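Local coordinates for protein EDTA monooxygenase (EDTA-degrading bacterium BNC1, PDB 5DQP) that probably acts as a flavin-dependent monooxygenase in the breakdown of EDTA, using reduced FMN and molecular oxygen to oxidise its substrate, at residues A45-I50 with A391-V396; T104-I109 with G196-P201; V268-S273 with N384-P389. One frame throughout, in Å; residues are numbered along the deposited sequence.

Interaction 1 of 3, residues A45-I50 with A391-V396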
ATOM      1  N   ALA A  45       9.517   7.844 -16.979  1.00 19.37           N
ATOM      2  CA  ALA A  45       8.813   9.095 -16.701  1.00 19.92           C
ATOM      3  C   ALA A  45       9.707  10.065 -15.930  1.00 17.69           C
ATOM      4  O   ALA A  45       9.681  11.277 -16.174  1.00 20.27           O
ATOM      5  CB  ALA A  45       7.515   8.809 -15.934  1.00 18.23           C
ATOM      6  N   ARG A  46      10.522   9.549 -15.009  1.00 20.39           N
ATOM      7  CA  ARG A  46      11.440  10.412 -14.259  1.00 22.70           C
ATOM      8  C   ARG A  46      12.441  11.097 -15.183  1.00 21.75           C
ATOM      9  O   ARG A  46      12.702  12.302 -15.051  1.00 19.35           O
ATOM     10  CB  ARG A  46      12.173   9.591 -13.201  1.00 21.35           C
ATOM     11  CG  ARG A  46      13.047  10.403 -12.243  1.00 26.06           C
ATOM     12  CD  ARG A  46      13.983   9.446 -11.490  1.00 32.39           C
ATOM     13  NE  ARG A  46      15.135  10.145 -10.957  1.00 37.56           N
ATOM     14  CZ  ARG A  46      16.200  10.484 -11.674  1.00 50.09           C
ATOM     15  NH1 ARG A  46      16.262  10.189 -12.970  1.00 37.74           N
ATOM     16  NH2 ARG A  46      17.204  11.128 -11.088  1.00 64.50           N
ATOM     17  N   ARG A  47      12.998  10.344 -16.134  1.00 18.49           N
ATOM     18  CA  ARG A  47      13.908  10.921 -17.126  1.00 24.97           C
ATOM     19  C   ARG A  47      13.232  12.026 -17.947  1.00 23.37           C
ATOM     20  O   ARG A  47      13.879  13.022 -18.292  1.00 23.52           O
ATOM     21  CB  ARG A  47      14.456   9.820 -18.041  1.00 20.21           C
ATOM     22  CG  ARG A  47      15.250  10.348 -19.245  1.00 29.45           C
ATOM     23  CD  ARG A  47      15.881   9.216 -20.059  1.00 30.96           C
ATOM     24  NE  ARG A  47      15.014   8.734 -21.143  1.00 31.44           N
ATOM     25  CZ  ARG A  47      14.508   7.509 -21.214  1.00 28.97           C
ATOM     26  NH1 ARG A  47      14.785   6.615 -20.270  1.00 30.74           N
ATOM     27  NH2 ARG A  47      13.736   7.169 -22.238  1.00 33.09           N
ATOM     28  N   GLY A  48      11.934  11.901 -18.223  1.00 18.63           N
ATOM     29  CA  GLY A  48      11.190  12.966 -18.867  1.00 17.51           C
ATOM     30  C   GLY A  48      10.749  14.108 -17.980  1.00 23.19           C
ATOM     31  O   GLY A  48      10.150  15.068 -18.485  1.00 21.03           O
ATOM     32  N   ARG A  49      11.042  14.051 -16.676  1.00 18.32           N
ATOM     33  CA  ARG A  49      10.515  15.013 -15.700  1.00 18.81           C
ATOM     34  C   ARG A  49       8.988  15.012 -15.633  1.00 20.61           C
ATOM     35  O   ARG A  49       8.368  16.029 -15.297  1.00 14.22           O
ATOM     36  CB  ARG A  49      11.004  16.434 -15.985  1.00 21.01           C
ATOM     37  CG  ARG A  49      12.493  16.575 -16.180  1.00 21.85           C
ATOM     38  CD  ARG A  49      13.297  15.912 -15.064  1.00 23.01           C
ATOM     39  NE  ARG A  49      14.729  16.033 -15.340  1.00 29.22           N
ATOM     40  CZ  ARG A  49      15.612  15.043 -15.259  1.00 33.28           C
ATOM     41  NH1 ARG A  49      15.240  13.816 -14.908  1.00 24.47           N
ATOM     42  NH2 ARG A  49      16.886  15.295 -15.526  1.00 37.55           N
ATOM     43  N   ILE A  50       8.346  13.894 -15.973  1.00 20.62           N
ATOM     44  CA  ILE A  50       6.911  13.808 -15.742  1.00 17.04           C
ATOM     45  C   ILE A  50       6.646  14.150 -14.284  1.00 19.44           C
ATOM     46  O   ILE A  50       7.436  13.807 -13.399  1.00 17.74           O
ATOM     47  CB  ILE A  50       6.388  12.410 -16.120  1.00 16.36           C
ATOM     48  CG1 ILE A  50       6.677  12.115 -17.600  1.00 16.37           C
ATOM     49  CG2 ILE A  50       4.893  12.306 -15.879  1.00 18.95           C
ATOM     50  CD1 ILE A  50       6.294  13.219 -18.593  1.00 18.68           C
ATOM     51  N   ALA A 391       5.528   2.691 -25.329  1.00 19.09           N
ATOM     52  CA  ALA A 391       4.932   3.924 -25.856  1.00 19.97           C
ATOM     53  C   ALA A 391       5.191   5.111 -24.947  1.00 22.28           C
ATOM     54  O   ALA A 391       5.272   6.248 -25.422  1.00 21.81           O
ATOM     55  CB  ALA A 391       3.429   3.780 -26.082  1.00 18.38           C
ATOM     56  N   LEU A 392       5.352   4.883 -23.646  1.00 19.77           N
ATOM     57  CA  LEU A 392       5.756   6.002 -22.813  1.00 22.09           C
ATOM     58  C   LEU A 392       7.188   6.394 -23.125  1.00 18.04           C
ATOM     59  O   LEU A 392       7.534   7.574 -23.076  1.00 19.79           O
ATOM     60  CB  LEU A 392       5.581   5.665 -21.335  1.00 17.57           C
ATOM     61  CG  LEU A 392       5.842   6.755 -20.305  1.00 16.72           C
ATOM     62  CD1 LEU A 392       4.903   7.924 -20.587  1.00 16.16           C
ATOM     63  CD2 LEU A 392       5.591   6.147 -18.924  1.00 22.14           C
ATOM     64  N   GLU A 393       8.031   5.421 -23.453  1.00 22.47           N
ATOM     65  CA  GLU A 393       9.405   5.734 -23.841  1.00 23.87           C
ATOM     66  C   GLU A 393       9.432   6.632 -25.085  1.00 23.84           C
ATOM     67  O   GLU A 393      10.180   7.621 -25.145  1.00 17.78           O
ATOM     68  CB  GLU A 393      10.164   4.415 -24.051  1.00 22.24           C
ATOM     69  CG  GLU A 393      11.673   4.513 -24.282  1.00 31.49           C
ATOM     70  CD  GLU A 393      12.382   3.145 -24.174  1.00 41.26           C
ATOM     71  OE1 GLU A 393      11.739   2.127 -23.790  1.00 36.71           O
ATOM     72  OE2 GLU A 393      13.597   3.091 -24.483  1.00 52.89           O
ATOM     73  N   ILE A 394       8.586   6.327 -26.070  1.00 23.81           N
ATOM     74  CA  ILE A 394       8.448   7.184 -27.250  1.00 17.80           C
ATOM     75  C   ILE A 394       7.986   8.581 -26.850  1.00 18.76           C
ATOM     76  O   ILE A 394       8.511   9.588 -27.337  1.00 21.47           O
ATOM     77  CB  ILE A 394       7.470   6.549 -28.258  1.00 21.31           C
ATOM     78  CG1 ILE A 394       7.989   5.194 -28.730  1.00 27.09           C
ATOM     79  CG2 ILE A 394       7.238   7.470 -29.469  1.00 21.93           C
ATOM     80  CD1 ILE A 394       9.315   5.270 -29.449  1.00 34.25           C
ATOM     81  N   PHE A 395       6.934   8.670 -26.028  1.00 19.26           N
ATOM     82  CA  PHE A 395       6.463   9.986 -25.613  1.00 20.21           C
ATOM     83  C   PHE A 395       7.580  10.773 -24.918  1.00 18.81           C
ATOM     84  O   PHE A 395       7.869  11.922 -25.276  1.00 21.86           O
ATOM     85  CB  PHE A 395       5.239   9.852 -24.704  1.00 20.78           C
ATOM     86  CG  PHE A 395       4.577  11.161 -24.418  1.00 22.17           C
ATOM     87  CD1 PHE A 395       5.052  11.982 -23.407  1.00 18.59           C
ATOM     88  CD2 PHE A 395       3.515  11.602 -25.199  1.00 20.24           C
ATOM     89  CE1 PHE A 395       4.474  13.209 -23.149  1.00 19.05           C
ATOM     90  CE2 PHE A 395       2.922  12.809 -24.950  1.00 21.33           C
ATOM     91  CZ  PHE A 395       3.406  13.625 -23.915  1.00 17.33           C
ATOM     92  N   VAL A 396       8.258  10.150 -23.957  1.00 20.47           N
ATOM     93  CA  VAL A 396       9.308  10.849 -23.211  1.00 17.21           C
ATOM     94  C   VAL A 396      10.512  11.180 -24.101  1.00 20.93           C
ATOM     95  O   VAL A 396      11.166  12.217 -23.929  1.00 18.53           O
ATOM     96  CB  VAL A 396       9.735  10.006 -21.991  1.00 21.45           C
ATOM     97  CG1 VAL A 396      11.118  10.461 -21.496  1.00 21.41           C
ATOM     98  CG2 VAL A 396       8.692  10.077 -20.872  1.00 21.14           C
TER
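The Arg47 guanidinium meets Glu393 at its edge, in plane, where NH2 lies 3.9 Å from the methylene CG of Glu393. The Glu393 carboxylate plane is turned 70° from it, and OE2 stays 4.7 Å from NH2, so the two opposite charges are close without forming a salt bridge; NH2 pairs instead with Asp397, one residue beyond 391-396. One face of the Arg49 guanidinium carries Arg47 O, 3.6 Å above the plane and offset toward the rim, while its NH1 bonds to Arg46 O. Next to the Arg47-Glu393 pair, Val396 points its side chain at the end of helix 35-47. Its CG1, anti to the backbone N (chi1 160°), rests on the backbone of Gly48, 3.6 Å from CA. Its other methyl, CG2, lies 4.3 Å from Ile50 CG1 and equally near Ala45 CA, while Ala45 CB touches Leu392 CD2. Arg49, with positive phi, closes the helix in a Schellman motif, which turns the chain and directs Ile50 back to Val396. The contact thus joins the C-terminal end of helix 35-47 to the first turns of helix 390-405; Ala45, Ile50 and Leu392 also pack on Ser10 of strand 7-11, and Phe395 reaches Ile271 of strand 262-271.

Interaction 2 of 3, residues T104-I109 with G196-P201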
ATOM      1  N   THR A 104      -7.935   3.821   8.141  1.00 20.70           N
ATOM      2  CA  THR A 104      -6.944   3.072   7.387  1.00 22.11           C
ATOM      3  C   THR A 104      -6.488   3.840   6.149  1.00 21.08           C
ATOM      4  O   THR A 104      -5.285   4.005   5.917  1.00 23.98           O
ATOM      5  CB  THR A 104      -7.519   1.717   7.009  1.00 24.12           C
ATOM      6  OG1 THR A 104      -7.802   0.992   8.216  1.00 26.43           O
ATOM      7  CG2 THR A 104      -6.504   0.948   6.183  1.00 19.33           C
ATOM      8  N   LEU A 105      -7.427   4.341   5.355  1.00 17.59           N
ATOM      9  CA  LEU A 105      -7.040   5.058   4.141  1.00 21.78           C
ATOM     10  C   LEU A 105      -6.251   6.325   4.461  1.00 18.43           C
ATOM     11  O   LEU A 105      -5.218   6.598   3.837  1.00 20.63           O
ATOM     12  CB  LEU A 105      -8.276   5.387   3.307  1.00 20.63           C
ATOM     13  CG  LEU A 105      -7.955   6.008   1.945  1.00 21.88           C
ATOM     14  CD1 LEU A 105      -8.997   5.635   0.953  1.00 25.89           C
ATOM     15  CD2 LEU A 105      -7.882   7.540   2.077  1.00 27.89           C
ATOM     16  N   ALA A 106      -6.728   7.129   5.421  1.00 22.10           N
ATOM     17  CA  ALA A 106      -5.994   8.338   5.813  1.00 19.48           C
ATOM     18  C   ALA A 106      -4.544   8.002   6.168  1.00 22.99           C
ATOM     19  O   ALA A 106      -3.590   8.670   5.739  1.00 20.24           O
ATOM     20  CB  ALA A 106      -6.695   9.011   7.006  1.00 16.92           C
ATOM     21  N   ARG A 107      -4.381   6.942   6.950  1.00 18.64           N
ATOM     22  CA  ARG A 107      -3.091   6.539   7.476  1.00 20.16           C
ATOM     23  C   ARG A 107      -2.185   5.958   6.389  1.00 21.63           C
ATOM     24  O   ARG A 107      -0.969   6.185   6.395  1.00 18.47           O
ATOM     25  CB  ARG A 107      -3.348   5.533   8.588  1.00 24.43           C
ATOM     26  CG  ARG A 107      -2.260   4.583   8.826  1.00 33.13           C
ATOM     27  CD  ARG A 107      -2.606   3.659   9.965  1.00 26.34           C
ATOM     28  NE  ARG A 107      -1.413   3.453  10.762  1.00 25.68           N
ATOM     29  CZ  ARG A 107      -1.099   2.311  11.350  1.00 25.10           C
ATOM     30  NH1 ARG A 107       0.011   2.237  12.057  1.00 25.67           N
ATOM     31  NH2 ARG A 107      -1.893   1.251  11.227  1.00 21.94           N
ATOM     32  N   GLN A 108      -2.761   5.227   5.436  1.00 21.32           N
ATOM     33  CA  GLN A 108      -1.944   4.615   4.397  1.00 21.88           C
ATOM     34  C   GLN A 108      -1.508   5.638   3.343  1.00 16.87           C
ATOM     35  O   GLN A 108      -0.344   5.645   2.933  1.00 20.13           O
ATOM     36  CB  GLN A 108      -2.705   3.445   3.780  1.00 16.61           C
ATOM     37  CG  GLN A 108      -2.760   2.239   4.693  1.00 20.63           C
ATOM     38  CD  GLN A 108      -3.383   1.030   4.009  1.00 28.18           C
ATOM     39  OE1 GLN A 108      -4.132   1.180   3.048  1.00 26.46           O
ATOM     40  NE2 GLN A 108      -3.074  -0.172   4.501  1.00 27.28           N
ATOM     41  N   ILE A 109      -2.398   6.537   2.929  1.00 18.67           N
ATOM     42  CA  ILE A 109      -1.965   7.613   2.030  1.00 19.94           C
ATOM     43  C   ILE A 109      -0.969   8.539   2.735  1.00 17.66           C
ATOM     44  O   ILE A 109       0.008   8.994   2.132  1.00 17.55           O
ATOM     45  CB  ILE A 109      -3.175   8.404   1.496  1.00 16.93           C
ATOM     46  CG1 ILE A 109      -4.164   7.477   0.776  1.00 17.49           C
ATOM     47  CG2 ILE A 109      -2.715   9.600   0.611  1.00 16.66           C
ATOM     48  CD1 ILE A 109      -3.616   6.815  -0.464  1.00 21.04           C
ATOM     49  N   GLY A 196     -10.016   9.457  16.096  1.00 21.86           N
ATOM     50  CA  GLY A 196      -8.687   9.999  15.877  1.00 20.91           C
ATOM     51  C   GLY A 196      -8.028  10.204  17.243  1.00 25.71           C
ATOM     52  O   GLY A 196      -8.612   9.818  18.244  1.00 25.32           O
ATOM     53  N   PRO A 197      -6.819  10.799  17.303  1.00 25.26           N
ATOM     54  CA  PRO A 197      -5.987  11.301  16.200  1.00 19.42           C
ATOM     55  C   PRO A 197      -5.407  10.199  15.305  1.00 20.61           C
ATOM     56  O   PRO A 197      -5.375   9.016  15.675  1.00 16.37           O
ATOM     57  CB  PRO A 197      -4.857  12.044  16.924  1.00 20.61           C
ATOM     58  CG  PRO A 197      -4.769  11.385  18.268  1.00 21.66           C
ATOM     59  CD  PRO A 197      -6.169  11.000  18.618  1.00 26.97           C
ATOM     60  N   LEU A 198      -4.974  10.618  14.114  1.00 19.14           N
ATOM     61  CA  LEU A 198      -4.173   9.785  13.238  1.00 17.05           C
ATOM     62  C   LEU A 198      -2.784   9.606  13.828  1.00 20.77           C
ATOM     63  O   LEU A 198      -2.241  10.517  14.449  1.00 21.82           O
ATOM     64  CB  LEU A 198      -4.058  10.430  11.866  1.00 13.78           C
ATOM     65  CG  LEU A 198      -3.603   9.616  10.666  1.00 18.86           C
ATOM     66  CD1 LEU A 198      -4.627   8.528  10.394  1.00 17.78           C
ATOM     67  CD2 LEU A 198      -3.456  10.558   9.454  1.00 17.86           C
ATOM     68  N   ASN A 199      -2.203   8.415  13.625  1.00 19.97           N
ATOM     69  CA  ASN A 199      -0.841   8.123  14.056  1.00 19.31           C
ATOM     70  C   ASN A 199       0.193   8.301  12.934  1.00 18.86           C
ATOM     71  O   ASN A 199       1.211   7.607  12.898  1.00 22.29           O
ATOM     72  CB  ASN A 199      -0.768   6.717  14.656  1.00 19.28           C
ATOM     73  CG  ASN A 199      -1.089   5.628  13.653  1.00 24.94           C
ATOM     74  OD1 ASN A 199      -1.625   5.883  12.574  1.00 23.55           O
ATOM     75  ND2 ASN A 199      -0.779   4.397  14.017  1.00 22.94           N
ATOM     76  N   VAL A 200      -0.028   9.246  12.034  1.00 21.65           N
ATOM     77  CA  VAL A 200       0.968   9.656  11.049  1.00 20.62           C
ATOM     78  C   VAL A 200       0.923  11.173  11.067  1.00 19.40           C
ATOM     79  O   VAL A 200      -0.163  11.741  10.953  1.00 21.18           O
ATOM     80  CB  VAL A 200       0.671   9.116   9.638  1.00 20.10           C
ATOM     81  CG1 VAL A 200       1.743   9.604   8.651  1.00 20.58           C
ATOM     82  CG2 VAL A 200       0.560   7.591   9.628  1.00 22.44           C
ATOM     83  N   PRO A 201       2.042  11.872  11.221  1.00 23.67           N
ATOM     84  CA  PRO A 201       1.970  13.324  11.415  1.00 23.42           C
ATOM     85  C   PRO A 201       1.882  14.095  10.104  1.00 23.91           C
ATOM     86  O   PRO A 201       2.402  13.679   9.067  1.00 18.38           O
ATOM     87  CB  PRO A 201       3.283  13.634  12.138  1.00 20.33           C
ATOM     88  CG  PRO A 201       4.229  12.644  11.485  1.00 20.76           C
ATOM     89  CD  PRO A 201       3.432  11.376  11.276  1.00 14.55           C
TER
HETATM   90  O   HOH W   1       1.237   4.820  11.360  1.00 29.13           O
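Arg107 holds CG anti to its backbone N (chi1 154°), and Asn199 sets CG between its backbone N and carbonyl carbon (chi1 64°). The Arg107 chain then bends at chi3, and Asn199 ND2 lies over one face of the guanidinium, the amide and guanidinium planes 40° apart. ND2 stands 3.0 Å from Arg107 NH1, but both are donors and no hydrogen bond joins them. Asn199 OD1 is 3.0 Å from Arg107 NE and 3.6 Å from CD. Water 1 sits at the guanidinium edge, in plane: it accepts from Arg107 NH1 at 2.9 Å and donates to the backbone O of Asn199 at 3.2 Å, bridging helix and loop. Alongside, Leu198 CD1 packs 3.7 Å from Arg107 CB and 4.0 Å from Ala106 CB, while Val200 CG2 lies 3.8 Å from Arg107 O. Trp161 of helix 143-161 covers Leu198 and donates to Ala106 O. Helix 102-115 is thereby joined to the loop that follows strand 193-194, at the subunit interface. Arg107 NH1 forms a salt bridge with Asp57 of the second subunit, a residue predicted to bind FMN, and Phe73 of that subunit packs on Arg107. An alanine in place of Arg107 would probably leave Asp57 of the second subunit without this charged mate and water 1 without its donor, and open a gap beside the Asn199 amide. Buried cationic character is thus met by a carboxylate across the dimer and by a water tied to the loop backbone, an arrangement likely to favour the charged form of the arginine.

Interaction 3 of 3, residues V268-S273 with N384-P389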
ATOM      1  N   VAL A 268      -5.030   8.972 -25.006  1.00 20.12           N
ATOM      2  CA  VAL A 268      -4.146   7.893 -25.436  1.00 20.16           C
ATOM      3  C   VAL A 268      -3.349   8.389 -26.640  1.00 22.98           C
ATOM      4  O   VAL A 268      -3.943   8.631 -27.696  1.00 21.38           O
ATOM      5  CB  VAL A 268      -4.944   6.640 -25.805  1.00 22.66           C
ATOM      6  CG1 VAL A 268      -3.988   5.505 -26.226  1.00 17.72           C
ATOM      7  CG2 VAL A 268      -5.875   6.226 -24.651  1.00 21.79           C
ATOM      8  N   PRO A 269      -2.045   8.552 -26.538  1.00 21.15           N
ATOM      9  CA  PRO A 269      -1.277   8.918 -27.736  1.00 24.97           C
ATOM     10  C   PRO A 269      -0.869   7.698 -28.557  1.00 25.75           C
ATOM     11  O   PRO A 269      -0.377   6.711 -28.003  1.00 25.13           O
ATOM     12  CB  PRO A 269      -0.050   9.625 -27.150  1.00 22.28           C
ATOM     13  CG  PRO A 269       0.157   8.939 -25.849  1.00 29.29           C
ATOM     14  CD  PRO A 269      -1.201   8.537 -25.329  1.00 20.48           C
ATOM     15  N   LEU A 270      -1.037   7.763 -29.876  1.00 24.40           N
ATOM     16  CA  LEU A 270      -0.523   6.756 -30.803  1.00 17.49           C
ATOM     17  C   LEU A 270       0.525   7.459 -31.656  1.00 22.61           C
ATOM     18  O   LEU A 270       0.219   8.065 -32.691  1.00 21.26           O
ATOM     19  CB  LEU A 270      -1.635   6.163 -31.660  1.00 25.59           C
ATOM     20  CG  LEU A 270      -1.261   4.862 -32.360  1.00 27.43           C
ATOM     21  CD1 LEU A 270      -0.824   3.827 -31.318  1.00 28.30           C
ATOM     22  CD2 LEU A 270      -2.467   4.346 -33.153  1.00 30.97           C
ATOM     23  N   ILE A 271       1.764   7.416 -31.201  1.00 22.15           N
ATOM     24  CA  ILE A 271       2.805   8.263 -31.746  1.00 23.94           C
ATOM     25  C   ILE A 271       3.717   7.427 -32.618  1.00 20.38           C
ATOM     26  O   ILE A 271       4.257   6.419 -32.162  1.00 19.79           O
ATOM     27  CB  ILE A 271       3.613   8.964 -30.648  1.00 27.05           C
ATOM     28  CG1 ILE A 271       2.694   9.876 -29.855  1.00 28.08           C
ATOM     29  CG2 ILE A 271       4.768   9.738 -31.297  1.00 22.46           C
ATOM     30  CD1 ILE A 271       3.356  10.507 -28.695  1.00 25.84           C
ATOM     31  N   GLY A 272       3.865   7.849 -33.871  1.00 24.03           N
ATOM     32  CA  GLY A 272       4.877   7.312 -34.758  1.00 30.97           C
ATOM     33  C   GLY A 272       5.768   8.450 -35.211  1.00 29.00           C
ATOM     34  O   GLY A 272       5.346   9.609 -35.259  1.00 26.20           O
ATOM     35  N   SER A 273       7.018   8.116 -35.517  1.00 28.11           N
ATOM     36  CA  SER A 273       7.979   9.163 -35.824  1.00 35.93           C
ATOM     37  C   SER A 273       7.712   9.805 -37.177  1.00 35.87           C
ATOM     38  O   SER A 273       8.124  10.955 -37.384  1.00 35.49           O
ATOM     39  CB  SER A 273       9.399   8.601 -35.743  1.00 38.94           C
ATOM     40  OG  SER A 273       9.444   7.323 -36.339  1.00 48.04           O
ATOM     41  N   ASN A 384      -1.954   8.365 -21.343  1.00 21.59           N
ATOM     42  CA  ASN A 384      -2.387   6.987 -21.136  1.00 15.49           C
ATOM     43  C   ASN A 384      -1.742   6.153 -22.246  1.00 22.23           C
ATOM     44  O   ASN A 384      -2.325   5.955 -23.309  1.00 22.64           O
ATOM     45  CB  ASN A 384      -3.910   6.932 -21.171  1.00 22.83           C
ATOM     46  CG  ASN A 384      -4.490   5.661 -20.576  1.00 37.04           C
ATOM     47  OD1 ASN A 384      -3.770   4.810 -20.036  1.00 30.66           O
ATOM     48  ND2 ASN A 384      -5.826   5.534 -20.656  1.00 33.22           N
ATOM     49  N   ALA A 385      -0.541   5.654 -21.989  1.00 20.14           N
ATOM     50  CA  ALA A 385       0.238   5.021 -23.057  1.00 20.65           C
ATOM     51  C   ALA A 385      -0.427   3.728 -23.510  1.00 21.87           C
ATOM     52  O   ALA A 385      -0.828   2.911 -22.667  1.00 23.48           O
ATOM     53  CB  ALA A 385       1.670   4.758 -22.600  1.00 19.35           C
ATOM     54  N   PRO A 386      -0.571   3.504 -24.824  1.00 22.00           N
ATOM     55  CA  PRO A 386      -1.209   2.259 -25.288  1.00 26.63           C
ATOM     56  C   PRO A 386      -0.410   1.016 -24.947  1.00 24.18           C
ATOM     57  O   PRO A 386      -0.999  -0.054 -24.756  1.00 24.81           O
ATOM     58  CB  PRO A 386      -1.314   2.457 -26.812  1.00 26.26           C
ATOM     59  CG  PRO A 386      -0.278   3.473 -27.151  1.00 23.59           C
ATOM     60  CD  PRO A 386      -0.192   4.389 -25.940  1.00 24.63           C
ATOM     61  N   LEU A 387       0.908   1.122 -24.883  1.00 25.83           N
ATOM     62  CA  LEU A 387       1.782   0.018 -24.500  1.00 21.06           C
ATOM     63  C   LEU A 387       2.812   0.550 -23.516  1.00 23.60           C
ATOM     64  O   LEU A 387       3.450   1.571 -23.791  1.00 21.47           O
ATOM     65  CB  LEU A 387       2.493  -0.588 -25.721  1.00 23.61           C
ATOM     66  CG  LEU A 387       3.518  -1.682 -25.405  1.00 27.05           C
ATOM     67  CD1 LEU A 387       2.875  -2.840 -24.620  1.00 22.68           C
ATOM     68  CD2 LEU A 387       4.184  -2.186 -26.698  1.00 27.01           C
ATOM     69  N   LEU A 388       2.959  -0.134 -22.375  1.00 20.40           N
ATOM     70  CA  LEU A 388       4.006   0.184 -21.390  1.00 27.14           C
ATOM     71  C   LEU A 388       5.081  -0.901 -21.384  1.00 26.60           C
ATOM     72  O   LEU A 388       4.766  -2.087 -21.469  1.00 22.53           O
ATOM     73  CB  LEU A 388       3.399   0.350 -19.981  1.00 22.68           C
ATOM     74  CG  LEU A 388       2.546   1.624 -19.862  1.00 22.55           C
ATOM     75  CD1 LEU A 388       1.698   1.683 -18.592  1.00 19.69           C
ATOM     76  CD2 LEU A 388       3.504   2.805 -19.912  1.00 22.06           C
ATOM     77  N   PRO A 389       6.361  -0.501 -21.281  1.00 23.40           N
ATOM     78  CA  PRO A 389       6.841   0.883 -21.244  1.00 27.02           C
ATOM     79  C   PRO A 389       7.013   1.541 -22.612  1.00 27.41           C
ATOM     80  O   PRO A 389       7.219   2.763 -22.655  1.00 25.18           O
ATOM     81  CB  PRO A 389       8.206   0.756 -20.550  1.00 28.33           C
ATOM     82  CG  PRO A 389       8.651  -0.601 -20.852  1.00 36.96           C
ATOM     83  CD  PRO A 389       7.401  -1.449 -20.840  1.00 26.26           C
TER
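Val268 opens the contact by laying its side chain against the carbonyl oxygen of Asn384. CG1, anti to the backbone N (chi1 -179°), lies 3.4 Å from Asn384 O, and CG2 comes to 4.1 Å from the amide ND2 of the same residue. Val268 CA also makes a CA-H...O contact with that oxygen, the angle at the hydrogen being 150°. CG1 also reaches Pro386 CD at 4.0 Å. Pro269 follows with its ring CD 3.5 Å from Asn384 O, so carbons of two successive residues lie against this oxygen. The backbone O of Pro269 lies against the CG-CD side of the Pro386 ring, 3.1 Å from CD. Leu270 then swings the end of its side chain to the same ring, with CD1 4.2 Å from Pro386 CG. No hydrogen bond crosses between 268-273 and 384-389; the strand instead pairs through Val268 and Leu270 with Ile358, while the backbone of Asn384 bonds to Phe267. Here the chain leaving strand 380-383 peels off neighbouring strand 262-271 and turns toward helix 390-405, with Pro386 packed against residues 268-270 and Ala391 of that helix. Such parallel strands giving way to loops and then helices build the TIM barrel of the luciferase-like monooxygenases, and the Asn384 side chain lies about 11 Å from that of Thr94, a predicted FMN-binding residue.

Overall arrangement
Interactions 1 and 3 are neighbours, with centres 11 Å apart; the loop 384-389 of interaction 3 leads into helix 390-405, whose first turns belong to interaction 1. They touch directly: Ile394 CG2 packs 3.8 Å from Ile271 CG2, and Ala391 CB lies 3.7 Å from Pro386 CD. Interaction 2 stands apart, its centre 33 Å from that of interaction 1 and 37 Å from that of interaction 3, on the opposite side of the chain's centre from the latter. Along the sequence, interactions 2 and 3 follow one another inside the long loop closed by interaction 1. Interaction 2 borders the second subunit and meets its predicted FMN residue Asp57, whereas no other chain of the assembly touches interactions 1 and 3.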